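PDB 1XT0: guanine nucleotide exchange protein from Legionella pneumophila, which probably acts as a guanine nucleotide exchange factor for ADP-ribosylation factor through its all-helical Sec7 domain, the part contained in this chain. Local coordinates for residues F89-R94 against Y186-A191; M159-L164 against F181-Y186. All blocks are in the same frame, centred on the assembly; numbering follows the deposited sequence.

Interaction 1 of 2, residues F89-R94 against Y186-A191; sequences FVEGLR and YSEIKA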
loop_
_atom_site.group_PDB
_atom_site.type_symbol
_atom_site.label_atom_id
_atom_site.label_comp_id
_atom_site.label_asym_id
_atom_site.label_seq_id
_atom_site.Cartn_x
_atom_site.Cartn_y
_atom_site.Cartn_z
ATOM N N PHE A 89 11.323 7.271 -0.962
ATOM C CA PHE A 89 9.921 7.263 -1.363
ATOM C C PHE A 89 9.663 6.083 -2.306
ATOM O O PHE A 89 8.722 5.318 -2.114
ATOM C CB PHE A 89 9.578 8.574 -2.080
ATOM C CG PHE A 89 8.163 8.638 -2.587
ATOM C CD1 PHE A 89 7.122 9.000 -1.743
ATOM C CD2 PHE A 89 7.872 8.322 -3.908
ATOM C CE1 PHE A 89 5.818 9.047 -2.201
ATOM C CE2 PHE A 89 6.561 8.364 -4.380
ATOM C CZ PHE A 89 5.532 8.728 -3.524
ATOM N N VAL A 90 10.511 5.951 -3.324
ATOM C CA VAL A 90 10.392 4.879 -4.308
ATOM C C VAL A 90 10.516 3.493 -3.664
ATOM O O VAL A 90 9.731 2.595 -3.961
ATOM C CB VAL A 90 11.464 5.042 -5.429
ATOM C CG1 VAL A 90 11.453 3.833 -6.365
ATOM C CG2 VAL A 90 11.184 6.324 -6.231
ATOM N N GLU A 91 11.497 3.328 -2.780
ATOM C CA GLU A 91 11.703 2.057 -2.095
ATOM C C GLU A 91 10.470 1.743 -1.260
ATOM O O GLU A 91 10.035 0.599 -1.181
ATOM C CB GLU A 91 12.948 2.130 -1.196
ATOM C CG GLU A 91 14.256 2.221 -1.976
ATOM C CD GLU A 91 15.369 2.978 -1.249
ATOM O OE1 GLU A 91 16.421 3.209 -1.881
ATOM O OE2 GLU A 91 15.206 3.349 -0.066
ATOM N N GLY A 92 9.906 2.773 -0.643
ATOM C CA GLY A 92 8.726 2.585 0.177
ATOM C C GLY A 92 7.523 2.167 -0.645
ATOM O O GLY A 92 6.801 1.237 -0.268
ATOM N N LEU A 93 7.305 2.846 -1.768
ATOM C CA LEU A 93 6.179 2.517 -2.624
ATOM C C LEU A 93 6.358 1.111 -3.198
ATOM O O LEU A 93 5.406 0.337 -3.269
ATOM C CB LEU A 93 6.053 3.550 -3.747
ATOM C CG LEU A 93 4.873 3.374 -4.708
ATOM C CD1 LEU A 93 3.564 3.206 -3.936
ATOM C CD2 LEU A 93 4.804 4.578 -5.615
ATOM N N ARG A 94 7.589 0.783 -3.584
ATOM C CA ARG A 94 7.900 -0.534 -4.138
ATOM C C ARG A 94 7.518 -1.613 -3.130
ATOM O O ARG A 94 6.798 -2.556 -3.455
ATOM C CB ARG A 94 9.400 -0.638 -4.446
ATOM C CG ARG A 94 9.844 -2.007 -4.965
ATOM C CD ARG A 94 11.371 -2.117 -4.997
ATOM N NE ARG A 94 11.993 -0.963 -5.649
ATOM C CZ ARG A 94 11.833 -0.656 -6.930
ATOM N NH1 ARG A 94 11.075 -1.422 -7.702
ATOM N NH2 ARG A 94 12.428 0.419 -7.437
ATOM N N TYR A 186 13.241 9.657 -10.253
ATOM C CA TYR A 186 13.270 9.251 -11.659
ATOM C C TYR A 186 14.315 8.162 -11.912
ATOM O O TYR A 186 14.063 7.219 -12.660
ATOM C CB TYR A 186 13.582 10.461 -12.553
ATOM C CG TYR A 186 13.509 10.198 -14.052
ATOM C CD1 TYR A 186 12.341 10.456 -14.768
ATOM C CD2 TYR A 186 14.609 9.694 -14.748
ATOM C CE1 TYR A 186 12.266 10.222 -16.141
ATOM C CE2 TYR A 186 14.550 9.456 -16.124
ATOM C CZ TYR A 186 13.375 9.720 -16.816
ATOM O OH TYR A 186 13.304 9.479 -18.179
ATOM N N SER A 187 15.484 8.304 -11.290
ATOM C CA SER A 187 16.574 7.341 -11.452
ATOM C C SER A 187 16.264 5.992 -10.821
ATOM O O SER A 187 16.692 4.952 -11.328
ATOM C CB SER A 187 17.874 7.889 -10.844
ATOM O OG SER A 187 18.364 8.999 -11.581
ATOM N N GLU A 188 15.532 6.005 -9.711
ATOM C CA GLU A 188 15.183 4.762 -9.029
ATOM C C GLU A 188 14.187 3.925 -9.823
ATOM O O GLU A 188 14.411 2.736 -10.059
ATOM C CB GLU A 188 14.619 5.057 -7.639
ATOM C CG GLU A 188 15.685 5.249 -6.580
ATOM C CD GLU A 188 15.103 5.589 -5.220
ATOM O OE1 GLU A 188 14.782 6.778 -4.983
ATOM O OE2 GLU A 188 14.959 4.665 -4.391
ATOM N N ILE A 189 13.093 4.546 -10.249
ATOM C CA ILE A 189 12.090 3.830 -11.009
ATOM C C ILE A 189 12.644 3.420 -12.371
ATOM O O ILE A 189 12.352 2.328 -12.857
ATOM C CB ILE A 189 10.811 4.675 -11.190
ATOM C CG1 ILE A 189 9.757 3.859 -11.940
ATOM C CG2 ILE A 189 11.125 5.954 -11.935
ATOM C CD1 ILE A 189 9.345 2.603 -11.216
ATOM N N LYS A 190 13.459 4.284 -12.970
ATOM C CA LYS A 190 14.055 3.993 -14.273
ATOM C C LYS A 190 15.037 2.839 -14.181
ATOM O O LYS A 190 15.149 2.031 -15.100
ATOM C CB LYS A 190 14.802 5.211 -14.824
ATOM C CG LYS A 190 15.573 4.910 -16.101
ATOM C CD LYS A 190 16.595 5.992 -16.407
ATOM C CE LYS A 190 17.507 5.583 -17.557
ATOM N NZ LYS A 190 18.651 6.522 -17.715
ATOM N N ALA A 191 15.756 2.767 -13.072
ATOM C CA ALA A 191 16.735 1.714 -12.888
ATOM C C ALA A 191 16.113 0.433 -12.352
ATOM O O ALA A 191 16.652 -0.656 -12.565
ATOM C CB ALA A 191 17.826 2.188 -11.950
HETATM O O HOH W 1 12.639 8.185 -4.094
#

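Interaction 2 of 2, residues M159-L164 against F181-Y186; sequences MTVDGL and FLEELY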
loop_
_atom_site.group_PDB
_atom_site.type_symbol
_atom_site.label_atom_id
_atom_site.label_comp_id
_atom_site.label_asym_id
_atom_site.label_seq_id
_atom_site.Cartn_x
_atom_site.Cartn_y
_atom_site.Cartn_z
HETATM N N MSE A 159 8.944 10.138 -20.861
HETATM C CA MSE A 159 9.115 11.301 -19.998
HETATM C C MSE A 159 10.558 11.400 -19.507
HETATM O O MSE A 159 11.149 10.407 -19.081
HETATM C CB MSE A 159 8.155 11.231 -18.795
HETATM C CG MSE A 159 8.120 12.505 -17.939
HETATM SE SE MSE A 159 6.944 12.380 -16.379
HETATM C CE MSE A 159 5.360 13.198 -17.137
ATOM N N THR A 160 11.121 12.601 -19.596
ATOM C CA THR A 160 12.487 12.849 -19.145
ATOM C C THR A 160 12.410 13.426 -17.738
ATOM O O THR A 160 11.319 13.730 -17.253
ATOM C CB THR A 160 13.180 13.876 -20.036
ATOM O OG1 THR A 160 12.506 15.134 -19.912
ATOM C CG2 THR A 160 13.133 13.424 -21.509
ATOM N N VAL A 161 13.555 13.568 -17.077
ATOM C CA VAL A 161 13.571 14.141 -15.735
ATOM C C VAL A 161 12.966 15.544 -15.820
ATOM O O VAL A 161 12.198 15.965 -14.951
ATOM C CB VAL A 161 15.010 14.256 -15.178
ATOM C CG1 VAL A 161 14.984 14.938 -13.810
ATOM C CG2 VAL A 161 15.635 12.872 -15.072
ATOM N N ASP A 162 13.325 16.250 -16.886
ATOM C CA ASP A 162 12.840 17.596 -17.140
ATOM C C ASP A 162 11.316 17.573 -17.215
ATOM O O ASP A 162 10.644 18.452 -16.675
ATOM C CB ASP A 162 13.403 18.097 -18.469
ATOM C CG ASP A 162 14.894 17.851 -18.596
ATOM O OD1 ASP A 162 15.676 18.783 -18.293
ATOM O OD2 ASP A 162 15.282 16.722 -18.987
ATOM N N GLY A 163 10.784 16.559 -17.891
ATOM C CA GLY A 163 9.345 16.433 -18.033
ATOM C C GLY A 163 8.669 16.195 -16.697
ATOM O O GLY A 163 7.628 16.785 -16.402
ATOM N N LEU A 164 9.254 15.316 -15.892
ATOM C CA LEU A 164 8.712 15.005 -14.580
ATOM C C LEU A 164 8.580 16.279 -13.733
ATOM O O LEU A 164 7.523 16.545 -13.153
ATOM C CB LEU A 164 9.612 13.992 -13.872
ATOM C CG LEU A 164 9.233 13.638 -12.434
ATOM C CD1 LEU A 164 7.779 13.200 -12.370
ATOM C CD2 LEU A 164 10.152 12.545 -11.929
ATOM N N PHE A 181 15.359 15.816 -5.519
ATOM C CA PHE A 181 14.518 14.739 -5.013
ATOM C C PHE A 181 13.841 14.012 -6.178
ATOM O O PHE A 181 13.771 12.781 -6.193
ATOM C CB PHE A 181 13.456 15.306 -4.071
ATOM C CG PHE A 181 12.384 14.318 -3.690
ATOM C CD1 PHE A 181 12.633 13.325 -2.745
ATOM C CD2 PHE A 181 11.123 14.384 -4.272
ATOM C CE1 PHE A 181 11.641 12.417 -2.386
ATOM C CE2 PHE A 181 10.123 13.476 -3.918
ATOM C CZ PHE A 181 10.386 12.492 -2.973
ATOM N N LEU A 182 13.356 14.780 -7.152
ATOM C CA LEU A 182 12.684 14.209 -8.316
ATOM C C LEU A 182 13.676 13.516 -9.253
ATOM O O LEU A 182 13.336 12.519 -9.895
ATOM C CB LEU A 182 11.906 15.300 -9.070
ATOM C CG LEU A 182 10.773 15.980 -8.275
ATOM C CD1 LEU A 182 10.113 17.058 -9.110
ATOM C CD2 LEU A 182 9.740 14.937 -7.850
ATOM N N GLU A 183 14.895 14.042 -9.335
ATOM C CA GLU A 183 15.925 13.437 -10.176
ATOM C C GLU A 183 16.231 12.062 -9.587
ATOM O O GLU A 183 16.402 11.094 -10.320
ATOM C CB GLU A 183 17.200 14.293 -10.190
ATOM C CG GLU A 183 16.983 15.721 -10.647
ATOM C CD GLU A 183 18.248 16.563 -10.581
ATOM O OE1 GLU A 183 18.163 17.785 -10.848
ATOM O OE2 GLU A 183 19.324 16.001 -10.263
ATOM N N GLU A 184 16.288 11.991 -8.257
ATOM C CA GLU A 184 16.555 10.736 -7.549
ATOM C C GLU A 184 15.415 9.743 -7.778
ATOM O O GLU A 184 15.645 8.573 -8.051
ATOM C CB GLU A 184 16.697 10.981 -6.045
ATOM C CG GLU A 184 17.134 9.745 -5.258
ATOM C CD GLU A 184 17.020 9.927 -3.751
ATOM O OE1 GLU A 184 17.351 11.026 -3.258
ATOM O OE2 GLU A 184 16.612 8.970 -3.055
ATOM N N LEU A 185 14.184 10.229 -7.652
ATOM C CA LEU A 185 13.001 9.406 -7.846
ATOM C C LEU A 185 12.990 8.811 -9.255
ATOM O O LEU A 185 12.765 7.617 -9.422
ATOM C CB LEU A 185 11.742 10.251 -7.616
ATOM C CG LEU A 185 10.371 9.574 -7.665
ATOM C CD1 LEU A 185 9.357 10.454 -6.943
ATOM C CD2 LEU A 185 9.951 9.313 -9.101
ATOM N N TYR A 186 13.241 9.657 -10.253
ATOM C CA TYR A 186 13.270 9.251 -11.659
ATOM C C TYR A 186 14.315 8.162 -11.912
ATOM O O TYR A 186 14.063 7.219 -12.660
ATOM C CB TYR A 186 13.582 10.461 -12.553
ATOM C CG TYR A 186 13.509 10.198 -14.052
ATOM C CD1 TYR A 186 12.341 10.456 -14.768
ATOM C CD2 TYR A 186 14.609 9.694 -14.748
ATOM C CE1 TYR A 186 12.266 10.222 -16.141
ATOM C CE2 TYR A 186 14.550 9.456 -16.124
ATOM C CZ TYR A 186 13.375 9.720 -16.816
ATOM O OH TYR A 186 13.304 9.479 -18.179
#

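Interaction 1 of 2, residues F89-R94 against Y186-A191
V90 packs against the side chain of E188 where two helices of the all-helical Sec7 domain, 89-99 and 179-191, meet; the axes of their short segments come within 9.8 Å at 42°. The two side chains slide past each other in opposite directions. V90 CG1, anti to the backbone N (chi1 173°), lies 3.6 Å from E188 CB, so the aliphatic part of the glutamate serves as the apolar surface. Its extended chain carries the carboxylate alongside V90, E188 CD 3.7 Å from V90 CB. One water accepts from V90 N at 3.2 Å and donates to E188 OE1 at 2.7 Å, bridging the two helices.

E91 crosses E188 at about a right angle, and E91 OE1 stands 3.2 Å from E188 OE2, two unbonded acceptors with carboxylate planes 72° apart. S88, just before the helix, serves both acids: its N donates to E91 OE2 and its OG hydrogen-bonds E188 OE2, which probably offsets their repulsion. R94 NH2 hydrogen-bonds K192 O just past the end of helix 179-191, with a weak bond from NH1 to P193 O; R94 NH2 passes E188 O at 4.0 Å, near the guanidinium plane but without a hydrogen bond.

Interaction 2 of 2, residues M159-L164 against F181-Y186
V161 lays its CG2 methyl over one face of the Y186 ring, 3.7 Å from the centroid and 24° off the ring normal, a CH-pi contact displaced toward the rim: CD2 is the ring atom nearest to CG2, at 3.4 Å. The other branch of V161 turns to a different partner. CG1 meets the aliphatic CG of E183 at 3.8 Å, the two side chains crossing at about a right angle, so one valine spans two residues a helical turn apart on helix 179-191.

With chi1 at -174° the Y186 ring swings out opposite the backbone N, toward the start of helix 161-167. There the hydroxyl donates to M159 O over 2.5 Å, a short bond lying in the carbonyl plane with a C=O...O angle of 146°. M159, present as selenomethionine, contributes through this carbonyl while its side chain leads elsewhere. T160, one residue after the carbonyl that Y186 uses, is the N-cap: its OG1 accepts from G163 N at 3.0 Å, capping the first turn of the helix.

Deeper in, L164 CD2 approaches Y186 CB at 4.1 Å near the ring plane and also touches L185 CD2. The same methyl lies 3.8 Å from the backbone O of L182, with L182 CB a little farther. L168 and F177 pack on L182, and Q140 of helix 131-147 adjoins L164. The contact therefore pairs apolar packing with one directional bond: V161 CG2 limits tilt toward its own face, and the in-plane bond to M159 O probably holds the hydroxyl end in place.

In the fold
Both interactions use helix 179-191, interaction 1 on its C-terminal half and interaction 2 on the preceding turns, sharing Y186, with centres about 11 Å apart. L185 joins them: its CG lies 3.6 Å from V90 CG2, and its side chain also reaches L164. Each contact is partly buried, with interaction 1 nearer the chain centre (about 14 Å against 22 Å). Segment 89-94 meets 186-191 by V90 packed on the aliphatic part of a glutamate, with a water bridge and two close carboxylates but no direct hydrogen bond, over 223 Å²; 159-164 meets 181-186 by broader apolar packing with one direct hydrogen bond, over 372 Å². Helix 131-147 touches side chains from both.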